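Local structure of hemoglobin chain d1 (Lumbricus terrestris, 1X9F) at residues R33-D38 with L108-H113; L8-Q13 with G126-C131. The protein binds heme and, as a globin subunit of earthworm hemoglobin, probably carries oxygen on the heme iron. All coordinates share one frame; numbering follows the deposited sequence.

Contact 1. Residues R33-D38 with L108-H113; sequences RDIIDD and LKHLLH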
loop_
_atom_site.group_PDB
_atom_site.type_symbol
_atom_site.label_atom_id
_atom_site.label_comp_id
_atom_site.label_asym_id
_atom_site.label_seq_id
_atom_site.Cartn_x
_atom_site.Cartn_y
_atom_site.Cartn_z
ATOM N N ARG D 33 -4.096 9.854 18.368
ATOM C CA ARG D 33 -4.470 10.972 17.528
ATOM C C ARG D 33 -5.966 10.962 17.262
ATOM O O ARG D 33 -6.616 12.004 17.341
ATOM C CB ARG D 33 -3.711 10.970 16.217
ATOM C CG ARG D 33 -3.876 12.287 15.505
ATOM C CD ARG D 33 -3.163 12.367 14.204
ATOM N NE ARG D 33 -3.695 11.409 13.245
ATOM C CZ ARG D 33 -3.271 11.303 11.996
ATOM N NH1 ARG D 33 -2.306 12.097 11.544
ATOM N NH2 ARG D 33 -3.813 10.402 11.187
ATOM N N ASP D 34 -6.500 9.779 16.956
ATOM C CA ASP D 34 -7.935 9.584 16.761
ATOM C C ASP D 34 -8.720 10.007 17.995
ATOM O O ASP D 34 -9.664 10.792 17.897
ATOM C CB ASP D 34 -8.238 8.117 16.444
ATOM C CG ASP D 34 -8.016 7.762 14.979
ATOM O OD1 ASP D 34 -7.442 8.577 14.220
ATOM O OD2 ASP D 34 -8.387 6.669 14.498
ATOM N N ILE D 35 -8.314 9.477 19.148
ATOM C CA ILE D 35 -8.944 9.767 20.432
ATOM C C ILE D 35 -8.958 11.269 20.719
ATOM O O ILE D 35 -10.026 11.860 20.906
ATOM C CB ILE D 35 -8.229 8.985 21.562
ATOM C CG1 ILE D 35 -8.552 7.491 21.459
ATOM C CG2 ILE D 35 -8.613 9.526 22.936
ATOM C CD1 ILE D 35 -7.812 6.609 22.457
ATOM N N ILE D 36 -7.777 11.880 20.731
ATOM C CA ILE D 36 -7.647 13.305 21.049
ATOM C C ILE D 36 -8.280 14.221 19.994
ATOM O O ILE D 36 -8.677 15.350 20.303
ATOM C CB ILE D 36 -6.161 13.662 21.293
ATOM C CG1 ILE D 36 -5.659 12.978 22.571
ATOM C CG2 ILE D 36 -5.953 15.178 21.355
ATOM C CD1 ILE D 36 -4.149 12.817 22.643
ATOM N N ASP D 37 -8.371 13.739 18.757
ATOM C CA ASP D 37 -9.072 14.458 17.701
ATOM C C ASP D 37 -10.548 14.536 18.050
ATOM O O ASP D 37 -11.174 15.590 17.934
ATOM C CB ASP D 37 -8.924 13.722 16.377
ATOM C CG ASP D 37 -8.405 14.613 15.284
ATOM O OD1 ASP D 37 -9.229 15.160 14.518
ATOM O OD2 ASP D 37 -7.188 14.837 15.115
ATOM N N ASP D 38 -11.087 13.402 18.487
ATOM C CA ASP D 38 -12.501 13.285 18.786
ATOM C C ASP D 38 -12.819 13.946 20.120
ATOM O O ASP D 38 -13.902 14.505 20.288
ATOM C CB ASP D 38 -12.918 11.810 18.796
ATOM C CG ASP D 38 -14.422 11.620 18.983
ATOM O OD1 ASP D 38 -14.824 10.580 19.549
ATOM O OD2 ASP D 38 -15.276 12.449 18.599
ATOM N N LEU D 108 -11.882 2.633 24.193
ATOM C CA LEU D 108 -12.327 1.376 23.625
ATOM C C LEU D 108 -12.903 1.574 22.232
ATOM O O LEU D 108 -12.605 0.794 21.327
ATOM C CB LEU D 108 -13.370 0.730 24.539
ATOM C CG LEU D 108 -13.972 -0.613 24.102
ATOM C CD1 LEU D 108 -12.899 -1.672 23.877
ATOM C CD2 LEU D 108 -14.983 -1.084 25.136
ATOM N N LYS D 109 -13.721 2.616 22.063
ATOM C CA LYS D 109 -14.330 2.920 20.762
ATOM C C LYS D 109 -13.261 3.054 19.684
ATOM O O LYS D 109 -13.398 2.511 18.584
ATOM C CB LYS D 109 -15.173 4.206 20.819
ATOM C CG LYS D 109 -16.077 4.419 19.595
ATOM C CD LYS D 109 -15.869 5.792 18.940
ATOM C CE LYS D 109 -16.513 6.932 19.727
ATOM N NZ LYS D 109 -16.273 8.259 19.086
ATOM N N HIS D 110 -12.194 3.770 20.011
ATOM C CA HIS D 110 -11.142 4.018 19.049
ATOM C C HIS D 110 -10.157 2.872 18.919
ATOM O O HIS D 110 -9.650 2.627 17.825
ATOM C CB HIS D 110 -10.423 5.310 19.371
ATOM C CG HIS D 110 -11.195 6.528 18.986
ATOM N ND1 HIS D 110 -11.974 7.230 19.882
ATOM C CD2 HIS D 110 -11.308 7.173 17.801
ATOM C CE1 HIS D 110 -12.530 8.257 19.265
ATOM N NE2 HIS D 110 -12.142 8.245 18.002
ATOM N N LEU D 111 -9.879 2.175 20.019
ATOM C CA LEU D 111 -9.089 0.957 19.938
ATOM C C LEU D 111 -9.730 -0.005 18.938
ATOM O O LEU D 111 -9.055 -0.499 18.035
ATOM C CB LEU D 111 -8.946 0.298 21.308
ATOM C CG LEU D 111 -8.150 -1.010 21.321
ATOM C CD1 LEU D 111 -6.685 -0.800 20.908
ATOM C CD2 LEU D 111 -8.246 -1.677 22.689
ATOM N N LEU D 112 -11.036 -0.236 19.072
ATOM C CA LEU D 112 -11.745 -1.161 18.184
ATOM C C LEU D 112 -11.724 -0.716 16.722
ATOM O O LEU D 112 -11.598 -1.544 15.814
ATOM C CB LEU D 112 -13.181 -1.388 18.662
ATOM C CG LEU D 112 -13.355 -2.125 19.993
ATOM C CD1 LEU D 112 -14.820 -2.485 20.201
ATOM C CD2 LEU D 112 -12.507 -3.386 20.069
ATOM N N HIS D 113 -11.824 0.592 16.511
ATOM C CA HIS D 113 -11.812 1.186 15.180
ATOM C C HIS D 113 -10.443 1.039 14.504
ATOM O O HIS D 113 -10.364 0.623 13.342
ATOM C CB HIS D 113 -12.225 2.654 15.281
ATOM C CG HIS D 113 -12.448 3.313 13.958
ATOM N ND1 HIS D 113 -11.410 3.705 13.141
ATOM C CD2 HIS D 113 -13.587 3.661 13.316
ATOM C CE1 HIS D 113 -11.900 4.258 12.047
ATOM N NE2 HIS D 113 -13.218 4.242 12.128
#

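Contact 2. Residues L8-Q13 with G126-C131; sequences LKVKLQ and GAWHDC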
loop_
_atom_site.group_PDB
_atom_site.type_symbol
_atom_site.label_atom_id
_atom_site.label_comp_id
_atom_site.label_asym_id
_atom_site.label_seq_id
_atom_site.Cartn_x
_atom_site.Cartn_y
_atom_site.Cartn_z
ATOM N N LEU D 8 -9.002 -16.292 23.530
ATOM C CA LEU D 8 -8.039 -16.887 22.632
ATOM C C LEU D 8 -7.968 -16.080 21.336
ATOM O O LEU D 8 -6.875 -15.749 20.856
ATOM C CB LEU D 8 -8.419 -18.346 22.370
ATOM C CG LEU D 8 -7.368 -19.275 21.766
ATOM C CD1 LEU D 8 -7.543 -19.390 20.263
ATOM C CD2 LEU D 8 -5.925 -18.892 22.123
ATOM N N LYS D 9 -9.139 -15.746 20.797
ATOM C CA LYS D 9 -9.252 -14.961 19.574
ATOM C C LYS D 9 -8.595 -13.608 19.738
ATOM O O LYS D 9 -7.844 -13.159 18.870
ATOM C CB LYS D 9 -10.726 -14.754 19.219
ATOM C CG LYS D 9 -10.957 -14.159 17.844
ATOM C CD LYS D 9 -10.379 -15.073 16.769
ATOM C CE LYS D 9 -11.249 -15.081 15.519
ATOM N NZ LYS D 9 -12.628 -15.582 15.792
ATOM N N VAL D 10 -8.896 -12.960 20.858
ATOM C CA VAL D 10 -8.347 -11.652 21.144
ATOM C C VAL D 10 -6.840 -11.761 21.268
ATOM O O VAL D 10 -6.117 -10.956 20.680
ATOM C CB VAL D 10 -8.966 -11.041 22.409
ATOM C CG1 VAL D 10 -8.147 -9.845 22.897
ATOM C CG2 VAL D 10 -10.397 -10.610 22.123
ATOM N N LYS D 11 -6.361 -12.764 21.999
ATOM C CA LYS D 11 -4.916 -12.959 22.130
ATOM C C LYS D 11 -4.229 -13.046 20.759
ATOM O O LYS D 11 -3.233 -12.364 20.515
ATOM C CB LYS D 11 -4.592 -14.207 22.960
ATOM C CG LYS D 11 -4.997 -14.099 24.446
ATOM C CD LYS D 11 -4.648 -15.441 25.117
ATOM C CE LYS D 11 -5.105 -15.480 26.567
ATOM N NZ LYS D 11 -4.226 -14.665 27.449
ATOM N N LEU D 12 -4.777 -13.882 19.878
ATOM C CA LEU D 12 -4.226 -14.113 18.541
ATOM C C LEU D 12 -4.232 -12.867 17.669
ATOM O O LEU D 12 -3.215 -12.519 17.054
ATOM C CB LEU D 12 -5.015 -15.223 17.845
ATOM C CG LEU D 12 -4.489 -16.661 17.902
ATOM C CD1 LEU D 12 -3.647 -16.975 19.154
ATOM C CD2 LEU D 12 -5.657 -17.635 17.764
ATOM N N GLN D 13 -5.381 -12.195 17.627
ATOM C CA GLN D 13 -5.557 -11.010 16.797
ATOM C C GLN D 13 -4.729 -9.845 17.308
ATOM O O GLN D 13 -4.255 -9.017 16.526
ATOM C CB GLN D 13 -7.031 -10.617 16.713
ATOM C CG GLN D 13 -7.881 -11.640 15.988
ATOM C CD GLN D 13 -9.159 -11.058 15.434
ATOM O OE1 GLN D 13 -9.832 -10.258 16.091
ATOM N NE2 GLN D 13 -9.503 -11.458 14.219
ATOM N N GLY D 126 -17.103 -8.839 18.247
ATOM C CA GLY D 126 -17.812 -9.441 19.374
ATOM C C GLY D 126 -16.861 -9.850 20.484
ATOM O O GLY D 126 -17.023 -9.437 21.635
ATOM N N ALA D 127 -15.856 -10.649 20.127
ATOM C CA ALA D 127 -14.876 -11.138 21.093
ATOM C C ALA D 127 -14.128 -9.978 21.731
ATOM O O ALA D 127 -14.031 -9.908 22.953
ATOM C CB ALA D 127 -13.908 -12.113 20.439
ATOM N N TRP D 128 -13.616 -9.065 20.908
ATOM C CA TRP D 128 -12.907 -7.895 21.422
ATOM C C TRP D 128 -13.749 -7.110 22.382
ATOM O O TRP D 128 -13.328 -6.849 23.512
ATOM C CB TRP D 128 -12.439 -6.985 20.300
ATOM C CG TRP D 128 -11.186 -7.462 19.778
ATOM C CD1 TRP D 128 -11.025 -8.370 18.785
ATOM C CD2 TRP D 128 -9.876 -7.137 20.251
ATOM N NE1 TRP D 128 -9.689 -8.610 18.578
ATOM C CE2 TRP D 128 -8.961 -7.868 19.469
ATOM C CE3 TRP D 128 -9.375 -6.284 21.246
ATOM C CZ2 TRP D 128 -7.576 -7.775 19.645
ATOM C CZ3 TRP D 128 -7.993 -6.198 21.426
ATOM C CH2 TRP D 128 -7.113 -6.939 20.627
ATOM N N HIS D 129 -14.946 -6.755 21.935
ATOM C CA HIS D 129 -15.829 -5.936 22.730
ATOM C C HIS D 129 -16.125 -6.533 24.092
ATOM O O HIS D 129 -16.048 -5.838 25.100
ATOM C CB HIS D 129 -17.128 -5.682 21.996
ATOM C CG HIS D 129 -17.869 -4.505 22.526
ATOM N ND1 HIS D 129 -17.556 -3.215 22.163
ATOM C CD2 HIS D 129 -18.874 -4.415 23.426
ATOM C CE1 HIS D 129 -18.353 -2.378 22.801
ATOM N NE2 HIS D 129 -19.164 -3.080 23.573
ATOM N N ASP D 130 -16.480 -7.812 24.117
ATOM C CA ASP D 130 -16.697 -8.499 25.377
ATOM C C ASP D 130 -15.435 -8.390 26.213
ATOM O O ASP D 130 -15.456 -7.855 27.328
ATOM C CB ASP D 130 -17.024 -9.975 25.137
ATOM C CG ASP D 130 -18.397 -10.181 24.531
ATOM O OD1 ASP D 130 -18.715 -11.331 24.163
ATOM O OD2 ASP D 130 -19.230 -9.261 24.384
ATOM N N CYS D 131 -14.336 -8.879 25.630
ATOM C CA CYS D 131 -13.065 -9.066 26.320
ATOM C C CYS D 131 -12.403 -7.814 26.894
ATOM O O CYS D 131 -12.035 -7.791 28.071
ATOM C CB CYS D 131 -12.094 -9.756 25.371
ATOM S SG CYS D 131 -11.402 -11.259 26.058
#

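Contact 1. Residues R33-D38 with L108-H113
The imidazole of H110 fills the gap between helix 33-38 and helix 108-113, and 92 Å² of this residue is covered by D34, I35 and D38. The local axes come within 9.5 Å of each other, their N-to-C directions closer to antiparallel than to perpendicular, and the nearest CA atoms belong to I35 and H110.

The apolar and CH-pi contacts centre on that ring. CA of I35 stands 4.0 Å from its centroid and 11° off the ring normal, which defines a CH-pi contact over the face. D34 C sits above the same face but nearer the rim, while K109 CD covers the opposite face, so the imidazole lies between main-chain atoms of one helix and a lysine methylene of its own. Two further contacts are made: D34 CB meets H110 CD2 at 3.5 Å, and I35 CG1, anti to its own carbonyl carbon, packs on H110 CB at 3.6 Å.

The polar part of the contact is a salt bridge, K109 NZ to D38 OD1 at 2.8 Å. The lysine chain bends at chi2 and chi3, and the ammonium approaches OD1 on its syn side, 34° out of the carboxylate plane. The same D38 OD1 lies 3.3 Å from H110 CE1, at the edge of the ring, with the carboxylate and imidazole planes 59° apart. H110 ND1 has its hydrogen-bond partner within its own helix, the carbonyl O of I106.

Helix 21-38 and helix 101-119 are thus joined by this contact. L31 and F107 extend the packing along them, L112 and L108 reach toward helix 125-139, and H113 packs on D37 of another copy of this protein.

Contact 2. Residues L8-Q13 with G126-C131
V10 presses its two methyls against W128 where helix 4-18 crosses helix 125-139, the packing of first and last helices that is familiar from the globin fold as the A/H crossing. The local axes approach to 9.0 Å and run nearly perpendicular, and all six touching residues are buried.

The side chain of W128 can be followed outward from CB, which packs on L112 of helix 101-119. Chi1 sets CG anti to the carbonyl carbon, near V10 CG2. CD2 lies close to both methyls of V10. CD1 comes next, W128 CD1 being 3.5 Å from Q13 OE1 and also near V10 CG2. W128 NE1 donates a hydrogen bond to Q13 OE1 at 3.0 Å, with an N-H...O angle of 142°; the oxygen lies only 8° out of the ring plane, and the donor meets a lone pair in the carbonyl plane. Beyond it, CE2 approaches both methyls of V10, while CE3 and CZ3 lie near V10 CG1. W128 CZ2 is 3.6 Å from V10 O. At the outer end of the six-membered ring, W128 CH2 is 3.8 Å from V10 CG1. That methyl stands 7° off the normal through the six-membered centroid, a CH-pi contact over the face, whereas Q13 CB lies at the edge.

V10 CG2 also packs on C131 CB at 3.8 Å and reaches the carbonyl O of A127. C131 is tied by a disulfide to C2, a second and covalent link between the N-terminal region and helix 125-139. Q13 OE1 also accepts from the backbone N of D124, so two N-H groups grip this buried oxygen, while Q13 NE2 donates to the carbonyl O of H122. Farther back along helix 4-18, K9 CB touches A127 CB at 4.3 Å, and K9 NZ leads on to a salt bridge with D124 OD1.

In the fold
The two contacts have centres 18 Å apart yet meet through L112 and L108 of contact 1: L112 CD1 lies 3.4 Å from H129 ND1, and L112 CD2 packs on CB of W128. They touch because helix 101-119 packs through these two leucines on helix 125-139, the helix that follows it in the chain. Contact 1 lies nearer to a bound heme than contact 2 does: the side chain of I35 is about 6 Å from a heme and about 7 Å from the carbon monoxide, while the side chain of W128 is about 9 Å from a heme. The side chain of H94, the axial iron ligand, is about 11 Å from that of I35.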